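Local coordinates for nickel-dependent hydrogenase large subunit (Allochromatium vinosum, PDB 3MYR), which carries the Ni-Fe active centre of a heterodimeric membrane-bound hydrogenase that oxidises H2 with an electron acceptor, and probably recycles hydrogen released by nitrogenase, at residues Q30-S34 with A525-A529; V63-V67 with M95-Q99; K203-F208 with E241-I246; F327-Y333 with G372-A378. All coordinates share one frame. Numbering follows the deposited sequence.

How the interactions relate
The four contacts fall into two touching pairs on different sides of the large subunit. Interactions 1 and 4, with centres 14 Å apart, meet at Tyr373, whose OH hydrogen-bonds to Glu527 and whose O pairs with Ser34 OG, tying the N-terminal sheet edge and helix 525-531 to the loops beside the Mg site. Interactions 2 and 3, with centres 13 Å apart, share His205, whose NE2 is hydrogen-bonded to Met95 O of helix 86-112. Interaction 2 holds a Ni-Fe ligand. Interactions 1 and 3 lie on opposite sides of the chain's centre, their centres 39 Å apart. Along the chain, interaction 1 joins regions near the two ends, and interactions 2, 3 and 4 follow one another between them.

Interaction 1: Q30-S34 with A525-A529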
loop_
_atom_site.group_PDB
_atom_site.type_symbol
_atom_site.label_atom_id
_atom_site.label_comp_id
_atom_site.label_asym_id
_atom_site.label_seq_id
_atom_site.Cartn_x
_atom_site.Cartn_y
_atom_site.Cartn_z
ATOM N N GLN B 30 -6.891 -19.665 -20.896
ATOM C CA GLN B 30 -7.692 -18.561 -20.318
ATOM C C GLN B 30 -7.251 -18.358 -18.878
ATOM O O GLN B 30 -7.007 -19.340 -18.147
ATOM C CB GLN B 30 -9.204 -18.839 -20.319
ATOM C CG GLN B 30 -9.947 -18.893 -21.688
ATOM C CD GLN B 30 -10.161 -17.502 -22.354
ATOM O OE1 GLN B 30 -9.370 -17.107 -23.234
ATOM N NE2 GLN B 30 -11.242 -16.783 -21.975
ATOM N N ALA B 31 -7.174 -17.102 -18.454
ATOM C CA ALA B 31 -6.885 -16.793 -17.061
ATOM C C ALA B 31 -8.044 -15.982 -16.431
ATOM O O ALA B 31 -8.727 -15.184 -17.109
ATOM C CB ALA B 31 -5.562 -16.024 -16.964
ATOM N N TYR B 32 -8.230 -16.162 -15.124
ATOM C CA TYR B 32 -9.277 -15.456 -14.368
ATOM C C TYR B 32 -8.637 -14.879 -13.101
ATOM O O TYR B 32 -7.850 -15.576 -12.424
ATOM C CB TYR B 32 -10.450 -16.381 -13.998
ATOM C CG TYR B 32 -11.037 -17.020 -15.208
ATOM C CD1 TYR B 32 -12.182 -16.476 -15.832
ATOM C CD2 TYR B 32 -10.437 -18.147 -15.775
ATOM C CE1 TYR B 32 -12.698 -17.039 -16.979
ATOM C CE2 TYR B 32 -10.969 -18.740 -16.940
ATOM C CZ TYR B 32 -12.085 -18.158 -17.533
ATOM O OH TYR B 32 -12.643 -18.738 -18.668
ATOM N N SER B 33 -8.901 -13.579 -12.877
ATOM C CA SER B 33 -8.368 -12.801 -11.754
ATOM C C SER B 33 -9.530 -12.538 -10.766
ATOM O O SER B 33 -10.587 -12.001 -11.148
ATOM C CB SER B 33 -7.843 -11.453 -12.255
ATOM O OG SER B 33 -7.426 -10.698 -11.118
ATOM N N SER B 34 -9.358 -12.961 -9.519
ATOM C CA SER B 34 -10.394 -12.868 -8.523
ATOM C C SER B 34 -9.897 -12.273 -7.208
ATOM O O SER B 34 -9.014 -12.839 -6.580
ATOM C CB SER B 34 -10.901 -14.273 -8.221
ATOM O OG SER B 34 -11.845 -14.176 -7.153
ATOM N N ALA B 525 -6.465 -6.496 -17.583
ATOM C CA ALA B 525 -5.005 -6.521 -17.843
ATOM C C ALA B 525 -4.306 -7.805 -17.331
ATOM O O ALA B 525 -3.579 -8.442 -18.088
ATOM C CB ALA B 525 -4.329 -5.303 -17.347
ATOM N N TYR B 526 -4.572 -8.214 -16.091
ATOM C CA TYR B 526 -3.835 -9.395 -15.548
ATOM C C TYR B 526 -4.206 -10.590 -16.404
ATOM O O TYR B 526 -3.388 -11.408 -16.757
ATOM C CB TYR B 526 -4.289 -9.735 -14.124
ATOM C CG TYR B 526 -3.855 -8.785 -13.017
ATOM C CD1 TYR B 526 -3.279 -7.534 -13.297
ATOM C CD2 TYR B 526 -4.049 -9.132 -11.694
ATOM C CE1 TYR B 526 -2.875 -6.668 -12.265
ATOM C CE2 TYR B 526 -3.637 -8.267 -10.645
ATOM C CZ TYR B 526 -3.108 -7.025 -10.939
ATOM O OH TYR B 526 -2.858 -6.124 -9.911
ATOM N N GLU B 527 -5.495 -10.728 -16.664
ATOM C CA GLU B 527 -6.004 -11.879 -17.378
ATOM C C GLU B 527 -5.459 -11.913 -18.823
ATOM O O GLU B 527 -4.999 -12.961 -19.312
ATOM C CB GLU B 527 -7.564 -11.883 -17.321
ATOM C CG GLU B 527 -8.179 -12.006 -15.884
ATOM C CD GLU B 527 -9.708 -11.732 -15.908
ATOM O OE1 GLU B 527 -10.467 -12.283 -15.072
ATOM O OE2 GLU B 527 -10.168 -10.984 -16.808
ATOM N N ALA B 528 -5.455 -10.767 -19.491
ATOM C CA ALA B 528 -4.988 -10.741 -20.876
ATOM C C ALA B 528 -3.466 -10.942 -20.859
ATOM O O ALA B 528 -2.914 -11.555 -21.787
ATOM C CB ALA B 528 -5.343 -9.410 -21.572
ATOM N N ALA B 529 -2.792 -10.493 -19.791
ATOM C CA ALA B 529 -1.328 -10.639 -19.696
ATOM C C ALA B 529 -0.915 -12.135 -19.609
ATOM O O ALA B 529 0.040 -12.548 -20.262
ATOM C CB ALA B 529 -0.798 -9.869 -18.482
#
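Glu527 lays its side chain along the backbone of Ala31 to Ser33: its CG comes within 3.4 Å of Ala31 O, and its OE1 accepts a nearly straight hydrogen bond from Ser33 N at 3.0 Å. An m,t rotamer carries the carboxylate out from the helix to reach that amide. Ser33 CB lies 3.7 Å from Glu527 CG, while Ser33 OG, hydrogen-bonded to Ala514 O, approaches Tyr526 CD2 at 3.8 Å. The CA atoms of Ala31 and Glu527 are 5.0 Å apart, close because small residues face the helix here. Glu527 is buried, and its charge is balanced by a salt bridge from OE2 to Arg517, with Tyr373 OH as a further partner of OE1. Strand and helix run roughly antiparallel, at 155°, with axes 7.1 Å apart. The Tyr526 side chain comes about 7 Å from the Ni-Fe centre (nearest atoms), so the helix joins the N-terminal sheet to the surroundings of the active site. Gln30, Tyr32 and Ser34 pair through their backbones with strand 17-24, so the Ser33 amide belongs to the other edge of strand 27-35, an outer strand of the three-stranded antiparallel sheet. Helix 525-531 covers that edge, while Tyr526 reaches on to helix 509-514 and to Leu17 of strand 17-24.

Interaction 2: V63-V67 with M95-Q99. With NFV (Ni-Fe oxidized active center), chain N.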
loop_
_atom_site.group_PDB
_atom_site.type_symbol
_atom_site.label_atom_id
_atom_site.label_comp_id
_atom_site.label_asym_id
_atom_site.label_seq_id
_atom_site.Cartn_x
_atom_site.Cartn_y
_atom_site.Cartn_z
ATOM N N VAL B 63 -0.121 0.160 1.899
ATOM C CA VAL B 63 1.113 -0.000 1.090
ATOM C C VAL B 63 1.220 1.245 0.217
ATOM O O VAL B 63 2.206 1.969 0.308
ATOM C CB VAL B 63 1.069 -1.244 0.176
ATOM C CG1 VAL B 63 2.338 -1.264 -0.750
ATOM C CG2 VAL B 63 1.075 -2.437 1.044
ATOM N N CYS B 64 0.194 1.556 -0.597
ATOM C CA CYS B 64 0.180 2.871 -1.192
ATOM C C CYS B 64 -0.496 3.800 -0.126
ATOM O O CYS B 64 -1.550 4.380 -0.358
ATOM C CB CYS B 64 -0.556 2.932 -2.543
ATOM S SG CYS B 64 -2.267 2.255 -2.343
ATOM N N THR B 65 0.124 3.939 1.032
ATOM C CA THR B 65 -0.384 4.900 1.992
ATOM C C THR B 65 -0.223 6.294 1.299
ATOM O O THR B 65 0.395 6.343 0.225
ATOM C CB THR B 65 0.394 4.828 3.305
ATOM O OG1 THR B 65 -0.272 5.683 4.235
ATOM C CG2 THR B 65 1.829 5.255 3.121
ATOM N N LEU B 66 -0.875 7.323 1.829
ATOM C CA LEU B 66 -0.888 8.676 1.244
ATOM C C LEU B 66 -1.813 8.828 0.022
ATOM O O LEU B 66 -2.525 9.825 -0.101
ATOM C CB LEU B 66 0.572 9.226 1.025
ATOM C CG LEU B 66 0.729 10.484 0.138
ATOM C CD1 LEU B 66 1.887 11.274 0.571
ATOM C CD2 LEU B 66 0.899 10.067 -1.331
ATOM N N VAL B 67 -1.818 7.873 -0.917
ATOM C CA VAL B 67 -2.398 8.239 -2.232
ATOM C C VAL B 67 -3.921 8.418 -2.203
ATOM O O VAL B 67 -4.425 9.297 -2.900
ATOM C CB VAL B 67 -2.058 7.217 -3.389
ATOM C CG1 VAL B 67 -0.508 7.041 -3.467
ATOM C CG2 VAL B 67 -2.788 5.892 -3.125
ATOM N N MET B 95 5.748 14.725 -0.941
ATOM C CA MET B 95 5.261 13.528 -0.235
ATOM C C MET B 95 4.877 12.474 -1.265
ATOM O O MET B 95 5.101 11.286 -1.041
ATOM C CB MET B 95 4.052 13.905 0.632
ATOM C CG MET B 95 4.441 14.796 1.821
ATOM S SD MET B 95 3.000 15.260 2.852
ATOM C CE MET B 95 1.626 15.496 1.716
ATOM N N ILE B 96 4.270 12.886 -2.383
ATOM C CA ILE B 96 3.930 11.913 -3.426
ATOM C C ILE B 96 5.189 11.279 -3.993
ATOM O O ILE B 96 5.286 10.063 -4.084
ATOM C CB ILE B 96 3.084 12.542 -4.583
ATOM C CG1 ILE B 96 1.727 12.953 -4.054
ATOM C CG2 ILE B 96 2.988 11.586 -5.880
ATOM C CD1 ILE B 96 1.017 13.990 -5.019
ATOM N N GLY B 97 6.181 12.089 -4.334
ATOM C CA GLY B 97 7.471 11.545 -4.868
ATOM C C GLY B 97 8.082 10.590 -3.821
ATOM O O GLY B 97 8.506 9.484 -4.168
ATOM N N ALA B 98 8.103 10.982 -2.553
ATOM C CA ALA B 98 8.690 10.104 -1.490
ATOM C C ALA B 98 7.929 8.794 -1.461
ATOM O O ALA B 98 8.533 7.720 -1.200
ATOM C CB ALA B 98 8.621 10.746 -0.084
ATOM N N GLN B 99 6.606 8.848 -1.681
ATOM C CA GLN B 99 5.812 7.591 -1.607
ATOM C C GLN B 99 6.150 6.642 -2.800
ATOM O O GLN B 99 6.232 5.408 -2.653
ATOM C CB GLN B 99 4.297 7.929 -1.623
ATOM C CG GLN B 99 3.401 6.681 -1.791
ATOM C CD GLN B 99 3.615 5.657 -0.638
ATOM O OE1 GLN B 99 3.905 6.046 0.473
ATOM N NE2 GLN B 99 3.469 4.344 -0.929
HETATM FE FE NFV N . -2.965 1.593 -4.439
HETATM NI NI NFV N . -2.572 -0.340 -2.161
HETATM C C1 NFV N . -3.793 2.835 -4.940
HETATM O O1 NFV N . -4.398 3.821 -5.385
HETATM C C2 NFV N . -1.450 2.279 -5.370
HETATM N N2 NFV N . -0.517 2.730 -5.943
HETATM C C3 NFV N . -3.488 0.531 -5.906
HETATM N N3 NFV N . -3.837 -0.133 -6.805
HETATM O O4 NFV N . -1.826 0.080 -3.839
#
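This is a buried loop-to-helix contact that backs the N-terminal CxxC motif of the [NiFe] hydrogenases, Cys61 to Cys64, against helix 86-112, one of the long helices of the large subunit. The loop folds tightly: Cys64 sits at the centre of an inverse gamma turn, with a weak bond from Thr65 N to Val63 O at 3.0 Å, and Leu66 takes the N-cap position of helix 67-80. Gln99 does most of the work on the helix side. Its NE2 makes a weak hydrogen bond to Val63 O at 3.0 Å, being bonded as well to Asp103, and its CD lies 3.4 Å from Thr65 O. Next to this polar patch, Leu66 points toward the helix; its CD1 meets Met95 CB at 3.4 Å and its CD2 reaches Ile96 CG1 at 4.1 Å. His205 of helix 203-209 touches both Leu66 and Gln99. On the other side of the loop lies the metal centre. Cys64 SG binds NFV FE at 2.3 Å, a ligand role shared with Cys558, and it stands 2.6 Å from NFV NI, consistent with its predicted part in binding both metals. Val67 adds an apolar wall, its CG2 lying 3.5 Å from NFV O1.

Interaction 3: K203-F208 with E241-I246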
loop_
_atom_site.group_PDB
_atom_site.type_symbol
_atom_site.label_atom_id
_atom_site.label_comp_id
_atom_site.label_asym_id
_atom_site.label_seq_id
_atom_site.Cartn_x
_atom_site.Cartn_y
_atom_site.Cartn_z
ATOM N N LYS B 203 10.765 8.394 7.261
ATOM C CA LYS B 203 10.814 9.606 8.141
ATOM C C LYS B 203 10.381 10.857 7.395
ATOM O O LYS B 203 9.964 11.836 8.009
ATOM C CB LYS B 203 12.287 9.826 8.601
ATOM C CG LYS B 203 12.736 8.728 9.579
ATOM C CD LYS B 203 14.157 8.981 9.973
ATOM C CE LYS B 203 14.561 7.890 10.994
ATOM N NZ LYS B 203 16.026 8.193 11.200
ATOM N N PHE B 204 10.488 10.828 6.055
ATOM C CA PHE B 204 10.079 11.985 5.262
ATOM C C PHE B 204 8.567 12.261 5.438
ATOM O O PHE B 204 8.162 13.401 5.684
ATOM C CB PHE B 204 10.321 11.674 3.761
ATOM C CG PHE B 204 10.242 12.887 2.833
ATOM C CD1 PHE B 204 11.388 13.600 2.492
ATOM C CD2 PHE B 204 9.018 13.274 2.274
ATOM C CE1 PHE B 204 11.338 14.661 1.562
ATOM C CE2 PHE B 204 8.948 14.377 1.420
ATOM C CZ PHE B 204 10.126 15.037 1.025
ATOM N N HIS B 205 7.716 11.256 5.231
ATOM C CA HIS B 205 6.297 11.455 5.532
ATOM C C HIS B 205 6.011 11.828 7.020
ATOM O O HIS B 205 5.041 12.557 7.304
ATOM C CB HIS B 205 5.493 10.194 5.195
ATOM C CG HIS B 205 5.333 9.979 3.729
ATOM N ND1 HIS B 205 4.682 8.876 3.200
ATOM C CD2 HIS B 205 5.679 10.769 2.675
ATOM C CE1 HIS B 205 4.582 9.028 1.891
ATOM N NE2 HIS B 205 5.198 10.153 1.544
ATOM N N ALA B 206 6.865 11.406 7.944
ATOM C CA ALA B 206 6.558 11.702 9.353
ATOM C C ALA B 206 6.805 13.188 9.626
ATOM O O ALA B 206 6.037 13.839 10.330
ATOM C CB ALA B 206 7.417 10.816 10.274
ATOM N N ILE B 207 7.817 13.753 8.971
ATOM C CA ILE B 207 8.073 15.169 9.160
ATOM C C ILE B 207 6.883 16.071 8.721
ATOM O O ILE B 207 6.394 16.868 9.494
ATOM C CB ILE B 207 9.395 15.603 8.511
ATOM C CG1 ILE B 207 10.567 14.939 9.236
ATOM C CG2 ILE B 207 9.538 17.197 8.493
ATOM C CD1 ILE B 207 11.957 15.133 8.475
ATOM N N PHE B 208 6.335 15.805 7.563
ATOM C CA PHE B 208 5.280 16.635 7.015
ATOM C C PHE B 208 3.921 16.101 7.462
ATOM O O PHE B 208 2.997 16.869 7.617
ATOM C CB PHE B 208 5.371 16.493 5.502
ATOM C CG PHE B 208 6.519 17.296 4.913
ATOM C CD1 PHE B 208 6.522 18.695 5.036
ATOM C CD2 PHE B 208 7.555 16.671 4.245
ATOM C CE1 PHE B 208 7.579 19.487 4.470
ATOM C CE2 PHE B 208 8.615 17.434 3.672
ATOM C CZ PHE B 208 8.615 18.858 3.794
ATOM N N GLU B 241 16.738 18.308 7.804
ATOM C CA GLU B 241 16.498 16.838 7.810
ATOM C C GLU B 241 15.817 16.381 6.500
ATOM O O GLU B 241 16.149 15.361 5.938
ATOM C CB GLU B 241 15.591 16.476 9.006
ATOM C CG GLU B 241 16.183 16.896 10.384
ATOM C CD GLU B 241 15.269 16.485 11.596
ATOM O OE1 GLU B 241 15.569 15.458 12.240
ATOM O OE2 GLU B 241 14.201 17.094 11.822
ATOM N N VAL B 242 14.874 17.166 5.997
ATOM C CA VAL B 242 14.186 16.791 4.777
ATOM C C VAL B 242 15.216 16.742 3.634
ATOM O O VAL B 242 15.211 15.822 2.795
ATOM C CB VAL B 242 13.138 17.810 4.460
ATOM C CG1 VAL B 242 12.564 17.618 2.993
ATOM C CG2 VAL B 242 12.041 17.819 5.548
ATOM N N ARG B 243 16.120 17.728 3.606
ATOM C CA ARG B 243 17.110 17.730 2.541
ATOM C C ARG B 243 17.967 16.456 2.529
ATOM O O ARG B 243 18.281 15.885 1.476
ATOM C CB ARG B 243 18.044 18.920 2.703
ATOM C CG ARG B 243 19.112 18.846 1.605
ATOM C CD ARG B 243 20.317 19.745 1.955
ATOM N NE ARG B 243 20.028 21.091 1.465
ATOM C CZ ARG B 243 20.234 21.494 0.208
ATOM N NH1 ARG B 243 20.740 20.670 -0.723
ATOM N NH2 ARG B 243 19.903 22.733 -0.127
ATOM N N ASN B 244 18.422 16.037 3.701
ATOM C CA ASN B 244 19.245 14.818 3.754
ATOM C C ASN B 244 18.475 13.580 3.293
ATOM O O ASN B 244 19.036 12.680 2.651
ATOM C CB ASN B 244 19.809 14.600 5.172
ATOM C CG ASN B 244 21.020 15.514 5.455
ATOM O OD1 ASN B 244 21.349 16.381 4.661
ATOM N ND2 ASN B 244 21.664 15.323 6.591
ATOM N N LEU B 245 17.192 13.500 3.646
ATOM C CA LEU B 245 16.389 12.314 3.216
ATOM C C LEU B 245 16.272 12.246 1.670
ATOM O O LEU B 245 16.372 11.181 1.096
ATOM C CB LEU B 245 14.981 12.342 3.872
ATOM C CG LEU B 245 15.064 12.111 5.371
ATOM C CD1 LEU B 245 13.746 12.673 6.087
ATOM C CD2 LEU B 245 15.334 10.557 5.620
ATOM N N ILE B 246 16.152 13.387 0.995
ATOM C CA ILE B 246 16.004 13.370 -0.483
ATOM C C ILE B 246 17.273 12.834 -1.154
ATOM O O ILE B 246 17.224 12.056 -2.098
ATOM C CB ILE B 246 15.743 14.809 -1.005
ATOM C CG1 ILE B 246 14.312 15.254 -0.623
ATOM C CG2 ILE B 246 15.956 14.848 -2.534
ATOM C CD1 ILE B 246 14.005 16.809 -0.930
#
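Glu241 comes first, with its CB 3.9 Å from Ile207 CD1; the carboxylate forms salt bridges with Arg238 and Lys237 of its own helix, so what it gives to the contact is aliphatic. Val242 follows, and it points straight into the interface. Its CG1 lies 3.5 Å from Phe204 CE1, while its CG2 is 3.9 Å from both Ile207 CG2 and Phe208 CE2, so that one valine fits among three side chains of the short helix. Val242 CA and Phe204 CA, 6.3 Å apart, are the nearest CA pair. The two helices pack antiparallel, at 154°, with axes 10.1 Å apart, and no hydrogen bond crosses between them: the seam is apolar side-chain packing within the helical part of the large subunit, where helix 86-112 covers Phe204 and Phe208, and helix 426-456 covers Phe204, Val242 and Ile246. Arg243 and Asn244 lie on the exposed face of helix 236-265. One turn on from Glu241, Leu245 returns to the seam; its CD1 sits 3.7 Å from Phe204 N and 3.9 Å from Ile207 CD1, and its CB lies at the edge of the Phe204 ring, 4.0 Å from Phe204 CD1. Thr237 of the small subunit also packs on Lys203 and Ile207. Ile246 sets out sideways but brings its CG1 to 3.7 Å from Phe204 CE1, and Tyr448 of helix 426-456 touches it as well as Val242.

Interaction 4: F327-Y333 with G372-A378; sequences FVNHSWY and GYSWLKA
Two irregular loops run together from one antiparallel hydrogen-bonded pair, Phe327-Ala378 (N-to-O bonds both 2.8 Å, CA atoms 4.8 Å apart). Tyr373 N hydrogen-bonds His330 O at 2.9 Å and Trp332 N hydrogen-bonds Ser374 O at 3.0 Å; a CB on Gly372 would run into Trp332 CD1 and Ser331 O. Trp332 (chi1 m, chi2 -46°), centre of an inverse gamma turn, points the edge of its six-membered ring at the face of the Trp375 (m, 113°) five-membered ring, centroids 4.8 Å apart, planes at 68°. The Trp375 six-membered ring sets its edge to the face of Tyr333 (m, 94°), centroids 5.8 Å apart, planes at 81°. Tyr333 OH donates to Trp375 O at 2.6 Å, Ser331 OG (m) to Leu376 O at 2.7 Å. Ser374 OG (t) accepts from Leu376 N at 2.9 Å, an ST turn. Tyr373 (p) lays its ring face over His330 O, its OH hydrogen-bonding Glu527. Lys377 (m,t,t,t) passes over Tyr333 toward Gln349, its nearest side-chain atom about 4 Å from the bound magnesium. Hydroxyls thus take up Trp375 O and Leu376 O where strand pairing has ended, and Trp375 NE1, hydrogen-bonded to Gly84 O of the small subunit, links the aromatic cluster to the heterodimer interface.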
loop_
_atom_site.group_PDB
_atom_site.type_symbol
_atom_site.label_atom_id
_atom_site.label_comp_id
_atom_site.label_asym_id
_atom_site.label_seq_id
_atom_site.Cartn_x
_atom_site.Cartn_y
_atom_site.Cartn_z
ATOM N N PHE B 327 -18.239 -1.890 -14.656
ATOM C CA PHE B 327 -19.185 -2.963 -14.992
ATOM C C PHE B 327 -19.090 -4.041 -13.927
ATOM O O PHE B 327 -18.059 -4.156 -13.204
ATOM C CB PHE B 327 -18.865 -3.553 -16.382
ATOM C CG PHE B 327 -19.231 -2.642 -17.521
ATOM C CD1 PHE B 327 -20.488 -2.775 -18.178
ATOM C CD2 PHE B 327 -18.355 -1.660 -17.956
ATOM C CE1 PHE B 327 -20.825 -1.929 -19.287
ATOM C CE2 PHE B 327 -18.668 -0.805 -19.048
ATOM C CZ PHE B 327 -19.923 -0.939 -19.725
ATOM N N VAL B 328 -20.180 -4.807 -13.804
ATOM C CA VAL B 328 -20.284 -5.843 -12.813
ATOM C C VAL B 328 -20.815 -7.158 -13.407
ATOM O O VAL B 328 -21.255 -8.021 -12.674
ATOM C CB VAL B 328 -21.046 -5.424 -11.588
ATOM C CG1 VAL B 328 -20.350 -4.208 -10.915
ATOM C CG2 VAL B 328 -22.564 -5.122 -11.926
ATOM N N ASN B 329 -20.705 -7.319 -14.726
ATOM C CA ASN B 329 -21.204 -8.547 -15.378
ATOM C C ASN B 329 -20.539 -9.778 -14.768
ATOM O O ASN B 329 -21.097 -10.842 -14.883
ATOM C CB ASN B 329 -20.808 -8.600 -16.849
ATOM C CG ASN B 329 -21.108 -7.316 -17.584
ATOM O OD1 ASN B 329 -20.302 -6.385 -17.554
ATOM N ND2 ASN B 329 -22.224 -7.298 -18.340
ATOM N N HIS B 330 -19.301 -9.644 -14.241
ATOM C CA HIS B 330 -18.609 -10.792 -13.604
ATOM C C HIS B 330 -18.051 -10.439 -12.212
ATOM O O HIS B 330 -17.017 -10.962 -11.818
ATOM C CB HIS B 330 -17.483 -11.307 -14.498
ATOM C CG HIS B 330 -17.984 -12.085 -15.676
ATOM N ND1 HIS B 330 -18.076 -11.549 -16.945
ATOM C CD2 HIS B 330 -18.503 -13.339 -15.753
ATOM C CE1 HIS B 330 -18.559 -12.469 -17.775
ATOM N NE2 HIS B 330 -18.817 -13.562 -17.080
ATOM N N SER B 331 -18.802 -9.609 -11.460
ATOM C CA SER B 331 -18.409 -9.116 -10.136
ATOM C C SER B 331 -19.569 -9.378 -9.188
ATOM O O SER B 331 -20.727 -9.448 -9.615
ATOM C CB SER B 331 -18.131 -7.606 -10.177
ATOM O OG SER B 331 -17.185 -7.319 -11.221
ATOM N N TRP B 332 -19.251 -9.487 -7.896
ATOM C CA TRP B 332 -20.232 -9.828 -6.877
ATOM C C TRP B 332 -21.018 -8.633 -6.345
ATOM O O TRP B 332 -20.987 -8.351 -5.135
ATOM C CB TRP B 332 -19.507 -10.581 -5.778
ATOM C CG TRP B 332 -19.057 -11.930 -6.243
ATOM C CD1 TRP B 332 -19.800 -12.840 -6.944
ATOM C CD2 TRP B 332 -17.797 -12.569 -5.968
ATOM N NE1 TRP B 332 -19.084 -13.998 -7.146
ATOM C CE2 TRP B 332 -17.847 -13.866 -6.567
ATOM C CE3 TRP B 332 -16.668 -12.204 -5.215
ATOM C CZ2 TRP B 332 -16.775 -14.804 -6.475
ATOM C CZ3 TRP B 332 -15.567 -13.133 -5.134
ATOM C CH2 TRP B 332 -15.651 -14.419 -5.754
ATOM N N TYR B 333 -21.720 -7.935 -7.247
ATOM C CA TYR B 333 -22.408 -6.702 -6.946
ATOM C C TYR B 333 -23.773 -6.741 -7.660
ATOM O O TYR B 333 -23.988 -7.483 -8.684
ATOM C CB TYR B 333 -21.629 -5.460 -7.443
ATOM C CG TYR B 333 -20.332 -5.237 -6.682
ATOM C CD1 TYR B 333 -19.111 -5.753 -7.178
ATOM C CD2 TYR B 333 -20.333 -4.588 -5.437
ATOM C CE1 TYR B 333 -17.929 -5.610 -6.465
ATOM C CE2 TYR B 333 -19.152 -4.449 -4.704
ATOM C CZ TYR B 333 -17.956 -4.993 -5.212
ATOM O OH TYR B 333 -16.747 -4.834 -4.533
ATOM N N GLY B 372 -20.592 -13.720 -11.534
ATOM C CA GLY B 372 -19.599 -13.011 -10.691
ATOM C C GLY B 372 -18.492 -13.957 -10.243
ATOM O O GLY B 372 -18.751 -15.120 -9.830
ATOM N N TYR B 373 -17.242 -13.502 -10.341
ATOM C CA TYR B 373 -16.139 -14.317 -9.840
ATOM C C TYR B 373 -15.067 -13.488 -9.098
ATOM O O TYR B 373 -13.914 -13.966 -8.862
ATOM C CB TYR B 373 -15.551 -15.227 -10.975
ATOM C CG TYR B 373 -14.843 -14.507 -12.159
ATOM C CD1 TYR B 373 -15.474 -14.355 -13.398
ATOM C CD2 TYR B 373 -13.529 -14.013 -12.016
ATOM C CE1 TYR B 373 -14.803 -13.742 -14.487
ATOM C CE2 TYR B 373 -12.846 -13.403 -13.062
ATOM C CZ TYR B 373 -13.515 -13.267 -14.298
ATOM O OH TYR B 373 -12.880 -12.641 -15.304
ATOM N N SER B 374 -15.437 -12.253 -8.709
ATOM C CA SER B 374 -14.521 -11.353 -8.084
ATOM C C SER B 374 -15.222 -10.252 -7.290
ATOM O O SER B 374 -16.315 -9.819 -7.646
ATOM C CB SER B 374 -13.597 -10.678 -9.158
ATOM O OG SER B 374 -12.592 -9.809 -8.504
ATOM N N TRP B 375 -14.534 -9.742 -6.251
ATOM C CA TRP B 375 -14.985 -8.579 -5.532
ATOM C C TRP B 375 -14.529 -7.319 -6.236
ATOM O O TRP B 375 -14.966 -6.253 -5.835
ATOM C CB TRP B 375 -14.572 -8.541 -4.048
ATOM C CG TRP B 375 -15.379 -9.479 -3.183
ATOM C CD1 TRP B 375 -14.926 -10.597 -2.539
ATOM C CD2 TRP B 375 -16.743 -9.335 -2.828
ATOM N NE1 TRP B 375 -15.946 -11.198 -1.835
ATOM C CE2 TRP B 375 -17.092 -10.460 -2.035
ATOM C CE3 TRP B 375 -17.756 -8.419 -3.205
ATOM C CZ2 TRP B 375 -18.384 -10.633 -1.497
ATOM C CZ3 TRP B 375 -19.043 -8.584 -2.639
ATOM C CH2 TRP B 375 -19.350 -9.697 -1.833
ATOM N N LEU B 376 -13.745 -7.439 -7.310
ATOM C CA LEU B 376 -13.397 -6.236 -8.113
ATOM C C LEU B 376 -14.478 -5.916 -9.113
ATOM O O LEU B 376 -14.932 -6.821 -9.828
ATOM C CB LEU B 376 -12.039 -6.358 -8.878
ATOM C CG LEU B 376 -10.769 -6.332 -7.970
ATOM C CD1 LEU B 376 -10.638 -7.680 -7.160
ATOM C CD2 LEU B 376 -9.581 -6.207 -8.950
ATOM N N LYS B 377 -14.911 -4.645 -9.160
ATOM C CA LYS B 377 -15.635 -4.133 -10.342
ATOM C C LYS B 377 -14.713 -4.165 -11.589
ATOM O O LYS B 377 -13.481 -4.283 -11.453
ATOM C CB LYS B 377 -16.135 -2.719 -10.090
ATOM C CG LYS B 377 -17.196 -2.632 -8.980
ATOM C CD LYS B 377 -17.605 -1.191 -8.771
ATOM C CE LYS B 377 -18.632 -1.119 -7.633
ATOM N NZ LYS B 377 -18.961 0.329 -7.270
ATOM N N ALA B 378 -15.318 -4.070 -12.791
ATOM C CA ALA B 378 -14.572 -4.037 -14.050
ATOM C C ALA B 378 -14.597 -2.662 -14.738
ATOM O O ALA B 378 -15.566 -2.351 -15.426
ATOM C CB ALA B 378 -15.080 -5.135 -14.998
#